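Local coordinates for protein beta-N-acetylhexosaminidase (Mycobacterium smegmatis, PDB 4YYF) that probably hydrolyses terminal non-reducing N-acetyl-D-hexosamine residues from N-acetyl-beta-D-hexosaminides, as a glycoside hydrolase of family 3, at residues A[51-56]-A[60-65]; A[85-90]-A[97-102]; A[122-127]-A[164-169]. The protein carries 1 engineered substitution. All coordinates share one frame; numbering follows the deposited sequence.

Contact 1 (A[51-56]-A[60-65]); sequences VGVTDA and RAVVAD
V62 sends its two methyls from the helix to two different residues, V51 and V53. CG2 of V62 meets CG2 of V51 tip to tip at 4.2 Å. The other branch, CG1 of V62, lies between its own backbone N and carbonyl carbon (chi1 80°) and comes within 4.3 Å of CG1 of V53. A forked, compact residue is well suited here, because across this contact each arm meets a different valine. Valine also suits V51 and V53, whose extended backbones accept beta-branching and whose CB atoms both point toward the helix.

This is the strand-to-helix step of a beta-alpha-beta unit in the TIM-barrel-type domain: strand 49-52, helix 56-66, then strand 70-73. I71 of strand 70-73 lies against V53 and V62, while V327 of helix 327-340 packs on V51 and V62.

At the start of the helix, D55 is the N-cap and its OD1 accepts from D58 N. The first helical turn continues with R60 N donating to A56 O at 2.7 Å. A56 is small enough to let S86 of helix 86-93 come close. R60 leaves the helix with CG anti to the backbone N (chi1 -176°), runs extended through chi2 and bends at chi3, with the guanidinium turned again at chi4; its guanidinium carbon CZ and the base of its chain lie against I90, and its NH1 forms a salt bridge with D89 OD2.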
# COMPACT_ATOMS: atom_id res chain seq x y z
N VAL A 51 -0.85 10.05 2.76
CA VAL A 51 -1.16 10.39 4.15
C VAL A 51 -2.65 10.28 4.46
O VAL A 51 -3.50 10.69 3.66
CB VAL A 51 -0.64 11.81 4.52
CG1 VAL A 51 0.88 11.82 4.57
CG2 VAL A 51 -1.17 12.87 3.54
N GLY A 52 -2.95 9.71 5.62
CA GLY A 52 -4.34 9.61 6.07
C GLY A 52 -4.89 10.98 6.41
O GLY A 52 -4.17 11.82 6.96
N VAL A 53 -6.17 11.20 6.07
CA VAL A 53 -6.85 12.48 6.31
C VAL A 53 -8.10 12.26 7.17
O VAL A 53 -8.70 11.20 7.10
CB VAL A 53 -7.24 13.16 4.99
CG1 VAL A 53 -6.00 13.46 4.15
CG2 VAL A 53 -8.21 12.28 4.20
N THR A 54 -8.47 13.25 7.98
CA THR A 54 -9.62 13.10 8.89
C THR A 54 -10.93 13.57 8.28
O THR A 54 -12.02 13.13 8.68
CB THR A 54 -9.41 13.86 10.21
OG1 THR A 54 -9.08 15.22 9.91
CG2 THR A 54 -8.30 13.23 11.03
N ASP A 55 -10.84 14.49 7.32
CA ASP A 55 -12.02 15.14 6.76
C ASP A 55 -11.61 15.98 5.56
O ASP A 55 -10.42 16.07 5.23
CB ASP A 55 -12.69 16.02 7.81
CG ASP A 55 -11.69 16.89 8.55
OD1 ASP A 55 -11.05 17.74 7.91
OD2 ASP A 55 -11.52 16.72 9.78
N ALA A 56 -12.59 16.61 4.93
CA ALA A 56 -12.35 17.42 3.74
C ALA A 56 -11.34 18.55 4.01
O ALA A 56 -10.46 18.78 3.20
CB ALA A 56 -13.65 17.97 3.18
N ARG A 60 -8.02 18.98 2.07
CA ARG A 60 -7.88 20.16 1.22
C ARG A 60 -6.57 20.91 1.51
O ARG A 60 -5.88 21.32 0.60
CB ARG A 60 -9.07 21.11 1.39
CG ARG A 60 -9.01 22.32 0.45
CD ARG A 60 -10.24 23.21 0.57
NE ARG A 60 -11.45 22.50 0.16
CZ ARG A 60 -11.83 22.33 -1.11
NH1 ARG A 60 -11.09 22.82 -2.10
NH2 ARG A 60 -12.95 21.67 -1.37
N ALA A 61 -6.24 21.05 2.79
CA ALA A 61 -5.02 21.75 3.16
C ALA A 61 -3.76 20.97 2.80
O ALA A 61 -2.80 21.55 2.30
CB ALA A 61 -5.03 22.12 4.65
N VAL A 62 -3.74 19.66 3.03
CA VAL A 62 -2.51 18.90 2.78
C VAL A 62 -2.20 18.83 1.28
O VAL A 62 -1.04 18.94 0.87
CB VAL A 62 -2.49 17.51 3.48
CG1 VAL A 62 -3.30 16.47 2.70
CG2 VAL A 62 -1.05 17.02 3.67
N VAL A 63 -3.24 18.70 0.46
CA VAL A 63 -3.07 18.63 -0.99
C VAL A 63 -2.64 19.98 -1.59
O VAL A 63 -1.67 20.05 -2.36
CB VAL A 63 -4.34 18.10 -1.68
CG1 VAL A 63 -4.24 18.25 -3.22
CG2 VAL A 63 -4.56 16.64 -1.29
N ALA A 64 -3.33 21.06 -1.21
CA ALA A 64 -2.97 22.38 -1.74
C ALA A 64 -1.67 22.93 -1.18
O ALA A 64 -0.90 23.60 -1.88
CB ALA A 64 -4.11 23.38 -1.51
N ASP A 65 -1.39 22.67 0.10
CA ASP A 65 -0.24 23.31 0.72
C ASP A 65 1.05 22.55 0.49
O ASP A 65 2.12 23.14 0.44
CB ASP A 65 -0.45 23.49 2.24
CG ASP A 65 -1.62 24.40 2.57
OD1 ASP A 65 -2.10 25.10 1.67
OD2 ASP A 65 -2.05 24.42 3.75

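Contact 2 (A[85-90]-A[97-102]); sequences GSLGDI and LPLAVS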
# COMPACT_ATOMS: atom_id res chain seq x y z
N GLY A 85 -19.19 16.04 -2.77
CA GLY A 85 -18.50 16.78 -3.82
C GLY A 85 -17.13 17.30 -3.43
O GLY A 85 -16.38 17.79 -4.27
N SER A 86 -16.78 17.20 -2.15
CA SER A 86 -15.53 17.83 -1.72
C SER A 86 -14.30 17.07 -2.22
O SER A 86 -13.33 17.69 -2.66
CB SER A 86 -15.52 18.11 -0.21
OG SER A 86 -15.46 16.90 0.51
N LEU A 87 -14.31 15.74 -2.19
CA LEU A 87 -13.15 15.01 -2.72
C LEU A 87 -12.93 15.33 -4.20
O LEU A 87 -11.80 15.59 -4.62
CB LEU A 87 -13.26 13.50 -2.51
CG LEU A 87 -12.08 12.70 -3.10
CD1 LEU A 87 -10.73 13.07 -2.43
CD2 LEU A 87 -12.34 11.22 -3.01
N GLY A 88 -14.00 15.32 -4.98
CA GLY A 88 -13.92 15.64 -6.40
C GLY A 88 -13.30 17.01 -6.63
O GLY A 88 -12.46 17.17 -7.51
N ASP A 89 -13.71 17.99 -5.84
CA ASP A 89 -13.21 19.34 -5.97
C ASP A 89 -11.71 19.43 -5.66
O ASP A 89 -10.96 20.09 -6.39
CB ASP A 89 -13.99 20.26 -5.04
CG ASP A 89 -13.62 21.71 -5.21
OD1 ASP A 89 -14.01 22.30 -6.23
OD2 ASP A 89 -12.96 22.28 -4.31
N ILE A 90 -11.29 18.76 -4.60
CA ILE A 90 -9.87 18.76 -4.20
C ILE A 90 -9.02 18.03 -5.24
O ILE A 90 -7.94 18.51 -5.62
CB ILE A 90 -9.72 18.09 -2.81
CG1 ILE A 90 -10.40 18.97 -1.75
CG2 ILE A 90 -8.25 17.88 -2.45
CD1 ILE A 90 -10.70 18.25 -0.45
N LEU A 97 0.60 16.43 -10.35
CA LEU A 97 0.05 15.12 -10.74
C LEU A 97 -1.36 14.94 -10.17
O LEU A 97 -1.73 15.59 -9.20
CB LEU A 97 0.96 13.98 -10.28
CG LEU A 97 2.25 13.83 -11.07
CD1 LEU A 97 3.22 12.90 -10.38
CD2 LEU A 97 1.92 13.30 -12.47
N PRO A 98 -2.15 14.06 -10.80
CA PRO A 98 -3.46 13.74 -10.22
C PRO A 98 -3.30 13.17 -8.80
O PRO A 98 -2.26 12.60 -8.47
CB PRO A 98 -4.02 12.67 -11.16
CG PRO A 98 -3.37 12.93 -12.47
CD PRO A 98 -1.96 13.43 -12.13
N LEU A 99 -4.34 13.31 -7.98
CA LEU A 99 -4.31 12.83 -6.61
C LEU A 99 -4.70 11.36 -6.55
O LEU A 99 -5.66 10.94 -7.19
CB LEU A 99 -5.29 13.64 -5.75
CG LEU A 99 -5.40 13.34 -4.26
CD1 LEU A 99 -4.07 13.66 -3.58
CD2 LEU A 99 -6.55 14.16 -3.62
N ALA A 100 -3.94 10.57 -5.79
CA ALA A 100 -4.32 9.18 -5.54
C ALA A 100 -5.12 9.12 -4.26
O ALA A 100 -4.76 9.75 -3.26
CB ALA A 100 -3.09 8.27 -5.45
N VAL A 101 -6.21 8.37 -4.27
CA VAL A 101 -7.09 8.29 -3.11
C VAL A 101 -7.20 6.82 -2.74
O VAL A 101 -7.74 6.04 -3.50
CB VAL A 101 -8.48 8.85 -3.44
CG1 VAL A 101 -9.42 8.70 -2.22
CG2 VAL A 101 -8.35 10.32 -3.86
N SER A 102 -6.68 6.45 -1.57
CA SER A 102 -6.55 5.04 -1.21
C SER A 102 -7.38 4.70 0.02
O SER A 102 -7.80 5.59 0.76
CB SER A 102 -5.08 4.69 -0.97
OG SER A 102 -4.53 5.51 0.05
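L99 sends its side chain toward the helix and packs on two of its residues, L87 and I90, which are one turn apart. The touching atom is the same in both cases. CD2 of L99 approaches CG2 of I90 at 4.3 Å and CD1 of L87 at 4.5 Å, so one methyl lies beside both helical side chains. With CG anti to the backbone N (chi1 -178°), L99 projects its branched end far enough from the chain to span this distance. I90 contributes the short branch of its beta-branched side chain.

A100 follows, with its side chain on the other side of the strand; its backbone pairs with G69 and I71.

V101 turns back to the helix and meets L87 tip to tip, two methyls against two. CG1 of V101 is 3.9 Å from CD2 of L87, and CG2 of V101 is 3.9 Å from CD1 of L87. The CB of L87 does not itself face the strand. Because CG swings anti to the backbone N (chi1 178°), the isobutyl end is nevertheless carried over to V101. All four residues are buried and purely apolar, and no hydrogen bond crosses between the segments.

The contact lies within the beta-alpha-beta unit made of strand 70-73, helix 86-93 and strand 100-107, in the barrel-type domain. I71 of strand 70-73 touches both L87 and L99, and I73 touches V101. V63 of the neighbouring helix 56-66 packs against I90 and L99, while the backbone of V101 is bonded to V153 of strand 153-154.

Contact 3 (A[122-127]-A[164-169]); sequences SARELA and AAADTV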
# COMPACT_ATOMS: atom_id res chain seq x y z
N SER A 122 -15.64 -11.85 4.70
CA SER A 122 -14.18 -11.82 4.77
C SER A 122 -13.59 -12.62 3.61
O SER A 122 -14.28 -13.45 3.00
CB SER A 122 -13.73 -12.47 6.07
OG SER A 122 -14.05 -13.85 6.03
N ALA A 123 -12.31 -12.39 3.33
CA ALA A 123 -11.58 -13.12 2.29
C ALA A 123 -11.69 -14.62 2.51
O ALA A 123 -11.86 -15.39 1.56
CB ALA A 123 -10.10 -12.71 2.31
N ARG A 124 -11.56 -15.04 3.76
CA ARG A 124 -11.61 -16.46 4.07
C ARG A 124 -12.99 -17.06 3.78
O ARG A 124 -13.10 -18.17 3.24
CB ARG A 124 -11.24 -16.68 5.54
CG ARG A 124 -11.43 -18.12 6.00
CD ARG A 124 -10.99 -18.27 7.44
NE ARG A 124 -9.54 -18.21 7.56
CZ ARG A 124 -8.89 -18.14 8.73
NH1 ARG A 124 -9.58 -18.08 9.85
NH2 ARG A 124 -7.57 -18.12 8.75
N GLU A 125 -14.04 -16.34 4.15
CA GLU A 125 -15.40 -16.80 3.89
C GLU A 125 -15.70 -16.84 2.39
O GLU A 125 -16.40 -17.72 1.90
CB GLU A 125 -16.41 -15.93 4.65
CG GLU A 125 -17.85 -16.46 4.64
CD GLU A 125 -18.07 -17.69 5.54
OE1 GLU A 125 -17.08 -18.36 5.95
OE2 GLU A 125 -19.25 -18.00 5.83
N LEU A 126 -15.16 -15.88 1.64
CA LEU A 126 -15.34 -15.89 0.19
C LEU A 126 -14.75 -17.15 -0.41
O LEU A 126 -15.37 -17.81 -1.26
CB LEU A 126 -14.69 -14.67 -0.44
CG LEU A 126 -15.38 -13.32 -0.21
CD1 LEU A 126 -14.62 -12.23 -0.96
CD2 LEU A 126 -16.84 -13.39 -0.68
N ALA A 127 -13.55 -17.51 0.04
CA ALA A 127 -12.88 -18.68 -0.52
C ALA A 127 -13.64 -19.95 -0.18
O ALA A 127 -13.58 -20.94 -0.92
CB ALA A 127 -11.44 -18.75 -0.04
N ALA A 164 -4.45 -19.06 10.95
CA ALA A 164 -4.76 -18.45 12.25
C ALA A 164 -6.27 -18.26 12.45
O ALA A 164 -7.03 -18.18 11.49
CB ALA A 164 -4.04 -17.12 12.40
N ALA A 165 -6.68 -18.19 13.71
CA ALA A 165 -8.05 -17.86 14.07
C ALA A 165 -8.54 -16.61 13.35
O ALA A 165 -7.76 -15.68 13.10
CB ALA A 165 -8.16 -17.66 15.57
N ALA A 166 -9.82 -16.58 13.02
CA ALA A 166 -10.40 -15.52 12.20
C ALA A 166 -10.07 -14.09 12.66
O ALA A 166 -9.60 -13.28 11.87
CB ALA A 166 -11.91 -15.71 12.07
N ASP A 167 -10.33 -13.77 13.93
CA ASP A 167 -10.14 -12.39 14.40
C ASP A 167 -8.74 -12.17 15.00
O ASP A 167 -8.59 -11.73 16.13
CB ASP A 167 -11.24 -12.00 15.40
CG ASP A 167 -11.26 -10.50 15.72
OD1 ASP A 167 -10.73 -9.69 14.95
OD2 ASP A 167 -11.83 -10.15 16.78
N THR A 168 -7.71 -12.51 14.22
CA THR A 168 -6.33 -12.19 14.58
C THR A 168 -5.82 -11.18 13.55
O THR A 168 -6.58 -10.79 12.66
CB THR A 168 -5.45 -13.44 14.61
OG1 THR A 168 -5.50 -14.07 13.33
CG2 THR A 168 -5.95 -14.42 15.66
N VAL A 169 -4.56 -10.76 13.65
CA VAL A 169 -4.07 -9.67 12.80
C VAL A 169 -4.33 -9.91 11.30
O VAL A 169 -4.87 -9.03 10.61
CB VAL A 169 -2.58 -9.32 13.09
CG1 VAL A 169 -1.68 -10.55 12.96
CG2 VAL A 169 -2.11 -8.18 12.19
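R124 reaches out from its helix and grips the carbonyl oxygen of A164 with both terminal nitrogens. The joined parts are the N-capped start of helix 123-129 and the long loop that leads from strand 153-154 to helix 179-196 in the TIM-barrel-type domain, so this is a surface link between a helix and a loop.

The guanidinium approaches end-on. NH2 of R124 lies 2.8 Å from A164 O, and its N-H points at the oxygen fairly directly (152°). NH1 of R124 makes a second bond to A164 O at 3.0 Å, more bent at 138°, as expected when two donors of one group converge on a single atom. The oxygen lies almost in the guanidinium plane, and the carbonyl carbon of A164 is also at that group's edge. The two-point grip should restrain rotation of the flat group. Arginine suits the position because it is long enough to cross the gap and offers two N-H donors side by side at the end of one flat group: CG runs anti to the backbone N, and a single bend at chi3 (-73°) sets the head on the carbonyl.

Alanines suit the loop, since their small side chains leave the backbone accessible to the arginine. Of the loop's side-chain atoms, CB of A166 comes nearest the head, 4.0 Å from NH1 of R124. Backbone bonds to D172 tie both R124 and A166 to a common neighbour. D167, centre of an inverse gamma turn, has its OD1 in a salt bridge with R109.

Each segment also steadies itself. S122, the N-cap, accepts from E125 N at 3.1 Å through its OG, while in the loop T168 OG1 donates to A165 O at 2.8 Å.

How the contacts relate
Contacts 1 and 2 belong to successive beta-alpha-beta units that share strand 70-73, and their centres are 10 Å apart. Both are buried and rest on aliphatic packing between a helix and a strand or the residues flanking it; contact 1 adds a backbone bond within its helix. Between them, helices 56-66 and 86-93 pack directly, and the R60–D89 salt bridge joins them at their more exposed side. Contact 3 is different: its centre is 33 Å from that of contact 1 and 32 Å from that of contact 2, at the protein surface, and it relies on arginine hydrogen bonds to a loop carbonyl instead of apolar packing.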